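Local atomic coordinates of RNA-directed RNA polymerase (PDB entry 3ZED), a protein that probably synthesises viral RNA from ribonucleoside triphosphates as an RNA-dependent RNA polymerase, and probably occurs both free and covalently attached to the genomic RNA. Residues Gly253-Lys256 / Gly257-Thr260; Ser471-Ala474 / Phe475-Leu478; Ala263-Leu266 / Ala267-Ile271; Val287-Thr290 / Ile291-Trp295; Pro327-Leu330 / Leu331-Val335. All coordinates share one frame; numbering follows the deposited sequence.

All five contacts are local, each within one continuous stretch of the palm region. They follow one another along the chain; none encloses or crosses another. Contact 1 closes a loop turn just before helix 260-278. Contact 3 continues in that helix, and contact 4 forms the last turns of the next one, helix 283-293. Phe270 and Phe294 join contacts 3 and 4. Contact 5 lies in helix 326-340. Its Pro327 packs on Leu266 and Ala267 of contact 3, and its His329 touches Lys256 of contact 1. Contact 2 comes last, at the start of helix 476-493. Its Ala474 and Phe475 lean on contact 5, which therefore touches contacts 1, 2 and 3.

Contact 1 (Gly253-Lys256 / Gly257-Thr260); sequences GKTK and GDTT
Lys254 meets the turn through its CB, 3.8 Å from Thr259 CG2, while its amino end leads away. Thr255 does most of the work. Its backbone N donates to Asp258 OD2 at 3.0 Å, almost straight at 176°, and meets that oxygen from above the carboxylate plane. Asp258 N donates back to Thr255 OG1 at 3.2 Å. The bonds are reciprocal, as in a capping box, but Thr255 is no helix cap; they close a loop turn. Thr255 OG1 sits between its own backbone N and carbonyl carbon (chi1 64°), on the side where Asp258 N can reach it. Thr255 O takes the hydroxyl of Thr259, with OG1 at 2.9 Å. At Lys256 the carbonyl O accepts Thr259 N at 3.2 Å and Thr260 OG1 at 3.3 Å, from opposite faces of its plane. The side chain of Lys256 points away, and NZ bonds to Ser246 O. Residues Gly248-Thr255 match the P-loop sequence pattern and are predicted to bind GTP; the last three lie in this turn. Backbone bonds tie Lys254 to Ala247 and Lys256 to Ser245. Thr259 and Lys256 rest on Tyr326 of helix 326-340, and the chain passes into helix 260-278.

Contact 2 (Ser471-Ala474 / Phe475-Leu478); sequences SGNA and FTFL
Thr476 OG1 holds the chain before it at two points. It donates to Asn473 O at 2.7 Å and accepts from Gly472 N at 3.0 Å. Its chi1 of -60° sets OG1 beside the backbone N, facing back to Asn473. Asn473 O is gripped a second time by Thr476 N at 3.0 Å, which closes a type I beta turn from Asn473 to Thr476. The two donors meet that oxygen differently: the hydroxyl lies near the carbonyl plane, tilted 19°, and the amide well above it. Asn473 OD1 accepts from Phe475 N at 2.8 Å, which makes an Asx turn. The side-chain amide of Asn473 and the ring of Phe475 lie nearly parallel, 12° apart. A water accepts from Leu478 N and donates to Ala474 O at 2.7 Å, linking the turn before the helix to its first turn. In the second shell, Asn473 ND2 donates to Gly470 O and Gln469 OE1, so both ends of the amide are held. Ser471 OG bonds to Glu407 OE2. The turn starts helix 476-493. Ala474 packs on His329, Leu332 and Ser333 of helix 326-340, and Phe475 packs on Met415, Met419 and Leu422 of helix 412-426.

Contact 3 (Ala263-Leu266 / Ala267-Ile271); sequences ALVL and ADSFI
Val265 O is gripped twice by Ser269. The hydroxyl OG donates at 2.8 Å and the backbone N of the same residue at 3.0 Å, from opposite faces of the carbonyl plane. This is the regular i to i+4 pattern of helix 260-278, reinforced by a serine that folds back on its own helix. The torsion of Ser269 (chi1 -58°) puts OG beside its backbone N, so both donors can reach one oxygen. In this way the serine hydroxyl is satisfied within the helix. The other backbone bonds are equally regular. Asp268 N meets Leu264 O at 2.8 Å, and Phe270 N meets Leu266 O at 3.0 Å.

Asp268 OD1 lies 3.0 Å from Leu264 O, two acceptors side by side. Both carboxylate oxygens are hydrogen-bonded outside the stretch, OD2 to Ser222 OG, and these partners may offset the close pair.

The apolar side chains point outward to several neighbours. Val265 packs on Val93 and Val95 of strand 92-98. Leu266 packs on Pro327 of helix 326-340 and touches Tyr251, a residue predicted to bind GTP. Phe270 meets Phe294 edge-to-face, and also packs on Leu331 and on Met451 of helix 438-452. These side chains join the helix to strand 92-98 and to helices 326-340 and 438-452. Closer in, the small side chain of Ala267 fits against the preceding turn. Its N donates to Ala263 O at 2.7 Å, nearly along the C=O axis, and its CB lies 3.2 Å from that same oxygen, Ala263 O.

Contact 4 (Val287-Thr290 / Ile291-Trp295); sequences VKKT and ITDFW
Lys289 and Asp293 form a salt bridge one helical turn apart in helix 283-293. Lys289 NZ approaches Asp293 OD2 at 3.0 Å on the syn lone pair. The lysine chain bends at chi3 (128°) and again at chi4, which brings NZ back to Asp293 OD2. The backbones of the pair are joined too, with Asp293 N donating to Lys289 O at 2.8 Å.

Lys288 O has two neighbours on Thr292: the backbone N, which donates at 3.0 Å, and OG1 at 2.8 Å. The hydroxyl also reaches Ala788 O in helix 781-789, so its one proton has two possible acceptors. Thr290 OG1 is satisfied by Gly286 O. Trp295 NE1 bonds to Ala64 O. Lys288 NZ has weak partners, Glu784 O and a long ion pair with Glu787.

Thr290 O accepts from Phe294 N at 3.0 Å as the helix ends. It also sits at the edge of the Phe294 ring, in its plane, with CD2 at 3.3 Å. Val287 CG1 lies 3.6 Å from Ile291 CD1, side by side. Ile291 continues onto Thr785, Ala788 and Leu789 of helix 781-789, and Val287 onto Leu274 of helix 260-278.

The Lys289-Asp293 pair lies on the exposed side, Val287 and Ile291 on the buried one. The carboxylate stands near the helix C terminus, where the helix dipole would probably disfavour a negative charge; the lysine may offset this.

Contact 5 (Pro327-Leu330 / Leu331-Val335); sequences PTHL and LLSMV
Ser333 and His329 meet one turn apart in helix 326-340, a buried helix of the palm region. Among the backbone bonds, Leu331 N donates to Pro327 O at 3.1 Å and Leu332 N to Thr328 O at 3.0 Å. Both are the usual i to i+4 bonds. Met334 N to Leu330 O is less straight, at 139°.

The side-chain hydrogen bond is that of Ser333 OG to His329 O at 2.7 Å. Ser333 N donates to the same carbonyl at 3.0 Å from the opposite face of its plane, so His329 O has two donors. Thr328 OG1 bonds to Leu297 O, outside the stretch.

Several side-chain carbons rest against carbonyl oxygens of the turn before. Leu331 CG lies 3.4 Å from Pro327 O, and Met334 CG 3.3 Å from Leu330 O. The apolar touch is that of Thr328 CG2 on Leu332 CD1, at 4.2 Å. Beyond the stretch, Leu331 packs on Trp440 and Phe443 of helix 438-452, Leu330 on Leu264 of helix 260-278, and Leu332 on Met415 and Met419 of helix 412-426. Three helices thus cover the helix on its apolar sides.

The last kind is a polar atom over a ring. His329 has CG anti to its N (chi1 178°), which lays the imidazole beside the next turn. Ser333 OG stands over one face of it, offset toward the rim and nearest to His329 CE1, at 3.4 Å.

Contact 1 (Gly253-Lys256 / Gly257-Thr260)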
loop_
_atom_site.group_PDB
_atom_site.type_symbol
_atom_site.label_atom_id
_atom_site.label_comp_id
_atom_site.label_asym_id
_atom_site.label_seq_id
_atom_site.Cartn_x
_atom_site.Cartn_y
_atom_site.Cartn_z
ATOM N N GLY B 253 -9.776 -17.216 11.427
ATOM C CA GLY B 253 -10.125 -16.837 12.789
ATOM C C GLY B 253 -8.929 -16.596 13.681
ATOM O O GLY B 253 -9.091 -16.356 14.881
ATOM N N LYS B 254 -7.722 -16.651 13.107
ATOM C CA LYS B 254 -6.486 -16.447 13.856
ATOM C C LYS B 254 -5.754 -15.204 13.371
ATOM O O LYS B 254 -5.886 -14.816 12.211
ATOM C CB LYS B 254 -5.568 -17.684 13.742
ATOM C CG LYS B 254 -6.225 -19.019 14.083
ATOM C CD LYS B 254 -6.132 -19.367 15.560
ATOM C CE LYS B 254 -6.928 -20.599 15.926
ATOM N NZ LYS B 254 -6.381 -21.827 15.298
ATOM N N THR B 255 -4.989 -14.578 14.271
ATOM C CA THR B 255 -4.160 -13.413 13.964
ATOM C C THR B 255 -2.759 -13.896 13.577
ATOM O O THR B 255 -2.479 -15.087 13.692
ATOM C CB THR B 255 -4.094 -12.458 15.162
ATOM O OG1 THR B 255 -3.442 -13.115 16.256
ATOM C CG2 THR B 255 -5.459 -11.907 15.568
ATOM N N LYS B 256 -1.874 -12.975 13.171
ATOM C CA LYS B 256 -0.481 -13.273 12.831
ATOM C C LYS B 256 0.307 -13.623 14.105
ATOM O O LYS B 256 1.149 -14.520 14.069
ATOM C CB LYS B 256 0.160 -12.110 12.061
ATOM C CG LYS B 256 -0.238 -12.097 10.585
ATOM C CD LYS B 256 0.540 -11.054 9.790
ATOM C CE LYS B 256 0.324 -11.147 8.302
ATOM N NZ LYS B 256 -1.059 -10.798 7.889
ATOM N N GLY B 257 -0.023 -12.965 15.223
ATOM C CA GLY B 257 0.565 -13.248 16.533
ATOM C C GLY B 257 0.255 -14.660 17.006
ATOM O O GLY B 257 1.107 -15.323 17.603
ATOM N N ASP B 258 -0.965 -15.144 16.696
ATOM C CA ASP B 258 -1.451 -16.486 17.027
ATOM C C ASP B 258 -0.744 -17.587 16.235
ATOM O O ASP B 258 -0.702 -18.740 16.696
ATOM C CB ASP B 258 -2.969 -16.595 16.716
ATOM C CG ASP B 258 -3.934 -15.768 17.561
ATOM O OD1 ASP B 258 -3.560 -15.381 18.692
ATOM O OD2 ASP B 258 -5.077 -15.531 17.095
ATOM N N THR B 259 -0.255 -17.256 15.014
ATOM C CA THR B 259 0.294 -18.235 14.061
ATOM C C THR B 259 1.770 -18.015 13.627
ATOM O O THR B 259 2.162 -18.513 12.561
ATOM C CB THR B 259 -0.595 -18.226 12.814
ATOM O OG1 THR B 259 -0.636 -16.889 12.306
ATOM C CG2 THR B 259 -2.012 -18.723 13.097
ATOM N N THR B 260 2.594 -17.315 14.458
ATOM C CA THR B 260 4.012 -17.044 14.153
ATOM C C THR B 260 4.777 -18.327 13.767
ATOM O O THR B 260 5.395 -18.347 12.700
ATOM C CB THR B 260 4.690 -16.334 15.323
ATOM O OG1 THR B 260 3.940 -15.153 15.613
ATOM C CG2 THR B 260 6.144 -15.974 15.027
#

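Contact 2 (Ser471-Ala474 / Phe475-Leu478)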
loop_
_atom_site.group_PDB
_atom_site.type_symbol
_atom_site.label_atom_id
_atom_site.label_comp_id
_atom_site.label_asym_id
_atom_site.label_seq_id
_atom_site.Cartn_x
_atom_site.Cartn_y
_atom_site.Cartn_z
ATOM N N SER B 471 -5.502 -6.242 -3.507
ATOM C CA SER B 471 -5.339 -5.005 -2.725
ATOM C C SER B 471 -4.978 -5.304 -1.276
ATOM O O SER B 471 -5.716 -5.974 -0.558
ATOM C CB SER B 471 -6.610 -4.167 -2.777
ATOM O OG SER B 471 -6.392 -2.890 -2.194
ATOM N N GLY B 472 -3.827 -4.816 -0.865
ATOM C CA GLY B 472 -3.326 -5.043 0.481
ATOM C C GLY B 472 -2.123 -5.964 0.501
ATOM O O GLY B 472 -1.424 -6.023 1.517
ATOM N N ASN B 473 -1.834 -6.678 -0.614
ATOM C CA ASN B 473 -0.648 -7.534 -0.668
ATOM C C ASN B 473 0.608 -6.645 -0.519
ATOM O O ASN B 473 0.538 -5.438 -0.758
ATOM C CB ASN B 473 -0.614 -8.412 -1.950
ATOM C CG ASN B 473 0.072 -7.808 -3.163
ATOM O OD1 ASN B 473 1.293 -7.844 -3.304
ATOM N ND2 ASN B 473 -0.696 -7.279 -4.083
ATOM N N ALA B 474 1.745 -7.237 -0.103
ATOM C CA ALA B 474 3.022 -6.556 0.155
ATOM C C ALA B 474 3.507 -5.691 -1.033
ATOM O O ALA B 474 4.166 -4.681 -0.815
ATOM C CB ALA B 474 4.079 -7.582 0.517
ATOM N N PHE B 475 3.156 -6.058 -2.266
ATOM C CA PHE B 475 3.592 -5.317 -3.460
ATOM C C PHE B 475 2.528 -4.346 -4.004
ATOM O O PHE B 475 2.729 -3.806 -5.091
ATOM C CB PHE B 475 4.035 -6.310 -4.560
ATOM C CG PHE B 475 5.493 -6.747 -4.441
ATOM C CD1 PHE B 475 5.976 -7.324 -3.268
ATOM C CD2 PHE B 475 6.375 -6.570 -5.496
ATOM C CE1 PHE B 475 7.323 -7.694 -3.146
ATOM C CE2 PHE B 475 7.715 -6.949 -5.380
ATOM C CZ PHE B 475 8.180 -7.505 -4.206
ATOM N N THR B 476 1.438 -4.071 -3.246
ATOM C CA THR B 476 0.355 -3.198 -3.731
ATOM C C THR B 476 0.908 -1.825 -4.228
ATOM O O THR B 476 0.693 -1.469 -5.398
ATOM C CB THR B 476 -0.776 -3.030 -2.682
ATOM O OG1 THR B 476 -1.342 -4.316 -2.384
ATOM C CG2 THR B 476 -1.898 -2.105 -3.185
ATOM N N PHE B 477 1.614 -1.090 -3.351
ATOM C CA PHE B 477 2.199 0.227 -3.680
ATOM C C PHE B 477 3.133 0.136 -4.896
ATOM O O PHE B 477 3.016 0.953 -5.820
ATOM C CB PHE B 477 2.984 0.816 -2.469
ATOM C CG PHE B 477 3.761 2.078 -2.818
ATOM C CD1 PHE B 477 5.035 2.001 -3.384
ATOM C CD2 PHE B 477 3.213 3.338 -2.595
ATOM C CE1 PHE B 477 5.714 3.159 -3.784
ATOM C CE2 PHE B 477 3.898 4.500 -2.986
ATOM C CZ PHE B 477 5.133 4.400 -3.586
ATOM N N LEU B 478 4.095 -0.824 -4.852
ATOM C CA LEU B 478 5.124 -0.994 -5.884
ATOM C C LEU B 478 4.536 -1.281 -7.261
ATOM O O LEU B 478 4.925 -0.639 -8.233
ATOM C CB LEU B 478 6.135 -2.107 -5.492
ATOM C CG LEU B 478 7.028 -1.810 -4.287
ATOM C CD1 LEU B 478 7.801 -3.033 -3.855
ATOM C CD2 LEU B 478 7.967 -0.658 -4.568
HETATM O O HOH W 1 4.398 -2.308 -1.974
#

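Contact 3 (Ala263-Leu266 / Ala267-Ile271)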
loop_
_atom_site.group_PDB
_atom_site.type_symbol
_atom_site.label_atom_id
_atom_site.label_comp_id
_atom_site.label_asym_id
_atom_site.label_seq_id
_atom_site.Cartn_x
_atom_site.Cartn_y
_atom_site.Cartn_z
ATOM N N ALA B 263 3.442 -19.960 10.457
ATOM C CA ALA B 263 3.894 -19.161 9.310
ATOM C C ALA B 263 5.324 -19.515 8.917
ATOM O O ALA B 263 5.570 -19.773 7.750
ATOM C CB ALA B 263 3.796 -17.690 9.634
ATOM N N LEU B 264 6.249 -19.574 9.893
ATOM C CA LEU B 264 7.652 -19.932 9.682
ATOM C C LEU B 264 7.759 -21.331 9.108
ATOM O O LEU B 264 8.434 -21.502 8.101
ATOM C CB LEU B 264 8.470 -19.828 10.990
ATOM C CG LEU B 264 8.637 -18.434 11.593
ATOM C CD1 LEU B 264 9.241 -18.514 12.983
ATOM C CD2 LEU B 264 9.464 -17.529 10.692
ATOM N N VAL B 265 7.039 -22.314 9.693
ATOM C CA VAL B 265 7.029 -23.699 9.229
ATOM C C VAL B 265 6.552 -23.741 7.762
ATOM O O VAL B 265 7.237 -24.332 6.925
ATOM C CB VAL B 265 6.191 -24.639 10.161
ATOM C CG1 VAL B 265 5.964 -26.014 9.528
ATOM C CG2 VAL B 265 6.842 -24.794 11.530
ATOM N N LEU B 266 5.414 -23.093 7.452
ATOM C CA LEU B 266 4.837 -23.097 6.106
ATOM C C LEU B 266 5.700 -22.342 5.091
ATOM O O LEU B 266 5.918 -22.874 3.998
ATOM C CB LEU B 266 3.407 -22.531 6.119
ATOM C CG LEU B 266 2.325 -23.392 6.790
ATOM C CD1 LEU B 266 0.977 -22.731 6.672
ATOM C CD2 LEU B 266 2.271 -24.840 6.196
ATOM N N ALA B 267 6.193 -21.122 5.446
ATOM C CA ALA B 267 7.056 -20.318 4.565
ATOM C C ALA B 267 8.378 -21.043 4.311
ATOM O O ALA B 267 8.798 -21.100 3.158
ATOM C CB ALA B 267 7.303 -18.936 5.145
ATOM N N ASP B 268 8.980 -21.672 5.355
ATOM C CA ASP B 268 10.205 -22.469 5.232
ATOM C C ASP B 268 10.027 -23.619 4.252
ATOM O O ASP B 268 10.839 -23.793 3.344
ATOM C CB ASP B 268 10.613 -23.077 6.592
ATOM C CG ASP B 268 11.385 -22.204 7.557
ATOM O OD1 ASP B 268 11.292 -20.956 7.447
ATOM O OD2 ASP B 268 12.028 -22.764 8.469
ATOM N N SER B 269 8.967 -24.419 4.462
ATOM C CA SER B 269 8.673 -25.609 3.664
ATOM C C SER B 269 8.384 -25.251 2.214
ATOM O O SER B 269 8.846 -25.962 1.332
ATOM C CB SER B 269 7.500 -26.385 4.258
ATOM O OG SER B 269 7.756 -26.775 5.597
ATOM N N PHE B 270 7.661 -24.140 1.968
ATOM C CA PHE B 270 7.335 -23.735 0.608
ATOM C C PHE B 270 8.585 -23.348 -0.190
ATOM O O PHE B 270 8.754 -23.858 -1.292
ATOM C CB PHE B 270 6.305 -22.581 0.584
ATOM C CG PHE B 270 5.899 -22.175 -0.814
ATOM C CD1 PHE B 270 5.182 -23.048 -1.631
ATOM C CD2 PHE B 270 6.256 -20.929 -1.324
ATOM C CE1 PHE B 270 4.807 -22.672 -2.929
ATOM C CE2 PHE B 270 5.881 -20.549 -2.625
ATOM C CZ PHE B 270 5.161 -21.423 -3.417
ATOM N N ILE B 271 9.442 -22.455 0.351
ATOM C CA ILE B 271 10.654 -21.982 -0.332
ATOM C C ILE B 271 11.680 -23.147 -0.504
ATOM O O ILE B 271 12.320 -23.225 -1.559
ATOM C CB ILE B 271 11.272 -20.698 0.343
ATOM C CG1 ILE B 271 12.311 -19.984 -0.565
ATOM C CG2 ILE B 271 11.841 -20.945 1.745
ATOM C CD1 ILE B 271 11.733 -19.296 -1.794
#

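Contact 4 (Val287-Thr290 / Ile291-Trp295)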
loop_
_atom_site.group_PDB
_atom_site.type_symbol
_atom_site.label_atom_id
_atom_site.label_comp_id
_atom_site.label_asym_id
_atom_site.label_seq_id
_atom_site.Cartn_x
_atom_site.Cartn_y
_atom_site.Cartn_z
ATOM N N VAL B 287 7.909 -28.645 -9.476
ATOM C CA VAL B 287 7.504 -27.262 -9.159
ATOM C C VAL B 287 5.970 -27.174 -9.143
ATOM O O VAL B 287 5.412 -26.615 -8.192
ATOM C CB VAL B 287 8.162 -26.228 -10.117
ATOM C CG1 VAL B 287 7.472 -24.868 -10.069
ATOM C CG2 VAL B 287 9.652 -26.080 -9.814
ATOM N N LYS B 288 5.303 -27.792 -10.138
ATOM C CA LYS B 288 3.844 -27.812 -10.245
ATOM C C LYS B 288 3.182 -28.515 -9.041
ATOM O O LYS B 288 2.142 -28.030 -8.566
ATOM C CB LYS B 288 3.386 -28.448 -11.561
ATOM C CG LYS B 288 3.349 -27.449 -12.711
ATOM C CD LYS B 288 2.746 -28.044 -13.975
ATOM C CE LYS B 288 2.587 -27.031 -15.088
ATOM N NZ LYS B 288 1.232 -26.415 -15.095
ATOM N N LYS B 289 3.798 -29.618 -8.536
ATOM C CA LYS B 289 3.327 -30.384 -7.370
ATOM C C LYS B 289 3.391 -29.519 -6.107
ATOM O O LYS B 289 2.399 -29.455 -5.382
ATOM C CB LYS B 289 4.133 -31.690 -7.176
ATOM C CG LYS B 289 3.516 -32.634 -6.142
ATOM C CD LYS B 289 4.498 -33.689 -5.641
ATOM C CE LYS B 289 4.597 -33.760 -4.128
ATOM N NZ LYS B 289 3.330 -34.220 -3.499
ATOM N N THR B 290 4.538 -28.844 -5.862
ATOM C CA THR B 290 4.737 -27.942 -4.718
ATOM C C THR B 290 3.691 -26.806 -4.737
ATOM O O THR B 290 3.062 -26.552 -3.717
ATOM C CB THR B 290 6.171 -27.381 -4.731
ATOM O OG1 THR B 290 7.084 -28.471 -4.602
ATOM C CG2 THR B 290 6.424 -26.342 -3.621
ATOM N N ILE B 291 3.503 -26.149 -5.896
ATOM C CA ILE B 291 2.565 -25.050 -6.072
ATOM C C ILE B 291 1.098 -25.520 -5.801
ATOM O O ILE B 291 0.345 -24.803 -5.133
ATOM C CB ILE B 291 2.766 -24.406 -7.470
ATOM C CG1 ILE B 291 4.073 -23.570 -7.500
ATOM C CG2 ILE B 291 1.591 -23.530 -7.838
ATOM C CD1 ILE B 291 4.545 -23.098 -8.891
ATOM N N THR B 292 0.720 -26.724 -6.268
ATOM C CA THR B 292 -0.623 -27.270 -6.032
ATOM C C THR B 292 -0.777 -27.692 -4.547
ATOM O O THR B 292 -1.845 -27.478 -3.971
ATOM C CB THR B 292 -0.923 -28.422 -7.006
ATOM O OG1 THR B 292 -0.636 -27.981 -8.336
ATOM C CG2 THR B 292 -2.379 -28.873 -6.948
ATOM N N ASP B 293 0.289 -28.269 -3.927
ATOM C CA ASP B 293 0.273 -28.686 -2.518
ATOM C C ASP B 293 0.052 -27.489 -1.588
ATOM O O ASP B 293 -0.611 -27.644 -0.568
ATOM C CB ASP B 293 1.568 -29.422 -2.137
ATOM C CG ASP B 293 1.685 -30.867 -2.621
ATOM O OD1 ASP B 293 0.742 -31.354 -3.292
ATOM O OD2 ASP B 293 2.728 -31.499 -2.346
ATOM N N PHE B 294 0.593 -26.315 -1.957
ATOM C CA PHE B 294 0.492 -25.058 -1.220
ATOM C C PHE B 294 -0.431 -24.045 -1.949
ATOM O O PHE B 294 -0.229 -22.840 -1.804
ATOM C CB PHE B 294 1.890 -24.449 -1.026
ATOM C CG PHE B 294 2.784 -25.191 -0.066
ATOM C CD1 PHE B 294 2.801 -24.868 1.288
ATOM C CD2 PHE B 294 3.643 -26.186 -0.518
ATOM C CE1 PHE B 294 3.654 -25.545 2.179
ATOM C CE2 PHE B 294 4.492 -26.857 0.367
ATOM C CZ PHE B 294 4.496 -26.531 1.710
ATOM N N TRP B 295 -1.454 -24.529 -2.711
ATOM C CA TRP B 295 -2.394 -23.695 -3.485
ATOM C C TRP B 295 -2.958 -22.540 -2.640
ATOM O O TRP B 295 -3.133 -21.437 -3.156
ATOM C CB TRP B 295 -3.563 -24.540 -4.064
ATOM C CG TRP B 295 -4.536 -25.052 -3.027
ATOM C CD1 TRP B 295 -4.496 -26.260 -2.390
ATOM C CD2 TRP B 295 -5.651 -24.336 -2.458
ATOM N NE1 TRP B 295 -5.522 -26.348 -1.470
ATOM C CE2 TRP B 295 -6.216 -25.161 -1.458
ATOM C CE3 TRP B 295 -6.210 -23.058 -2.677
ATOM C CZ2 TRP B 295 -7.335 -24.769 -0.706
ATOM C CZ3 TRP B 295 -7.293 -22.663 -1.911
ATOM C CH2 TRP B 295 -7.866 -23.526 -0.962
#

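Contact 5 (Pro327-Leu330 / Leu331-Val335)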
loop_
_atom_site.group_PDB
_atom_site.type_symbol
_atom_site.label_atom_id
_atom_site.label_comp_id
_atom_site.label_asym_id
_atom_site.label_seq_id
_atom_site.Cartn_x
_atom_site.Cartn_y
_atom_site.Cartn_z
ATOM N N PRO B 327 2.346 -16.810 5.412
ATOM C CA PRO B 327 3.631 -17.242 4.809
ATOM C C PRO B 327 3.964 -16.521 3.497
ATOM O O PRO B 327 5.119 -16.150 3.304
ATOM C CB PRO B 327 3.428 -18.748 4.584
ATOM C CG PRO B 327 2.363 -19.132 5.539
ATOM C CD PRO B 327 1.435 -17.964 5.569
ATOM N N THR B 328 2.950 -16.283 2.623
ATOM C CA THR B 328 3.122 -15.582 1.332
ATOM C C THR B 328 3.584 -14.136 1.579
ATOM O O THR B 328 4.548 -13.702 0.943
ATOM C CB THR B 328 1.832 -15.651 0.507
ATOM O OG1 THR B 328 1.551 -17.021 0.282
ATOM C CG2 THR B 328 1.944 -14.949 -0.836
ATOM N N HIS B 329 2.915 -13.420 2.516
ATOM C CA HIS B 329 3.240 -12.040 2.897
ATOM C C HIS B 329 4.694 -11.941 3.401
ATOM O O HIS B 329 5.404 -11.015 3.019
ATOM C CB HIS B 329 2.263 -11.522 3.969
ATOM C CG HIS B 329 2.592 -10.137 4.417
ATOM N ND1 HIS B 329 2.365 -9.043 3.592
ATOM C CD2 HIS B 329 3.179 -9.708 5.559
ATOM C CE1 HIS B 329 2.803 -7.991 4.261
ATOM N NE2 HIS B 329 3.286 -8.336 5.452
ATOM N N LEU B 330 5.132 -12.911 4.223
ATOM C CA LEU B 330 6.469 -12.974 4.808
ATOM C C LEU B 330 7.550 -13.127 3.713
ATOM O O LEU B 330 8.522 -12.377 3.706
ATOM C CB LEU B 330 6.509 -14.152 5.809
ATOM C CG LEU B 330 7.679 -14.265 6.805
ATOM C CD1 LEU B 330 7.840 -12.980 7.669
ATOM C CD2 LEU B 330 7.497 -15.490 7.690
ATOM N N LEU B 331 7.345 -14.058 2.761
ATOM C CA LEU B 331 8.279 -14.318 1.649
ATOM C C LEU B 331 8.388 -13.112 0.691
ATOM O O LEU B 331 9.495 -12.754 0.295
ATOM C CB LEU B 331 7.868 -15.580 0.874
ATOM C CG LEU B 331 7.963 -16.917 1.619
ATOM C CD1 LEU B 331 7.214 -18.019 0.853
ATOM C CD2 LEU B 331 9.413 -17.329 1.871
ATOM N N LEU B 332 7.257 -12.468 0.362
ATOM C CA LEU B 332 7.230 -11.285 -0.497
ATOM C C LEU B 332 7.943 -10.095 0.170
ATOM O O LEU B 332 8.730 -9.404 -0.480
ATOM C CB LEU B 332 5.768 -10.868 -0.842
ATOM C CG LEU B 332 4.961 -11.748 -1.792
ATOM C CD1 LEU B 332 3.579 -11.209 -1.962
ATOM C CD2 LEU B 332 5.622 -11.865 -3.151
ATOM N N SER B 333 7.651 -9.871 1.468
ATOM C CA SER B 333 8.182 -8.764 2.272
ATOM C C SER B 333 9.674 -8.882 2.458
ATOM O O SER B 333 10.325 -7.848 2.580
ATOM C CB SER B 333 7.476 -8.675 3.622
ATOM O OG SER B 333 6.107 -8.395 3.401
ATOM N N MET B 334 10.224 -10.115 2.431
ATOM C CA MET B 334 11.670 -10.348 2.510
ATOM C C MET B 334 12.394 -9.776 1.254
ATOM O O MET B 334 13.563 -9.431 1.335
ATOM C CB MET B 334 11.966 -11.844 2.667
ATOM C CG MET B 334 11.822 -12.330 4.081
ATOM S SD MET B 334 11.892 -14.136 4.234
ATOM C CE MET B 334 13.615 -14.442 3.878
ATOM N N VAL B 335 11.692 -9.646 0.121
ATOM C CA VAL B 335 12.272 -9.108 -1.124
ATOM C C VAL B 335 12.152 -7.560 -1.139
ATOM O O VAL B 335 13.116 -6.867 -1.452
ATOM C CB VAL B 335 11.614 -9.751 -2.396
ATOM C CG1 VAL B 335 12.216 -9.198 -3.694
ATOM C CG2 VAL B 335 11.702 -11.282 -2.357
#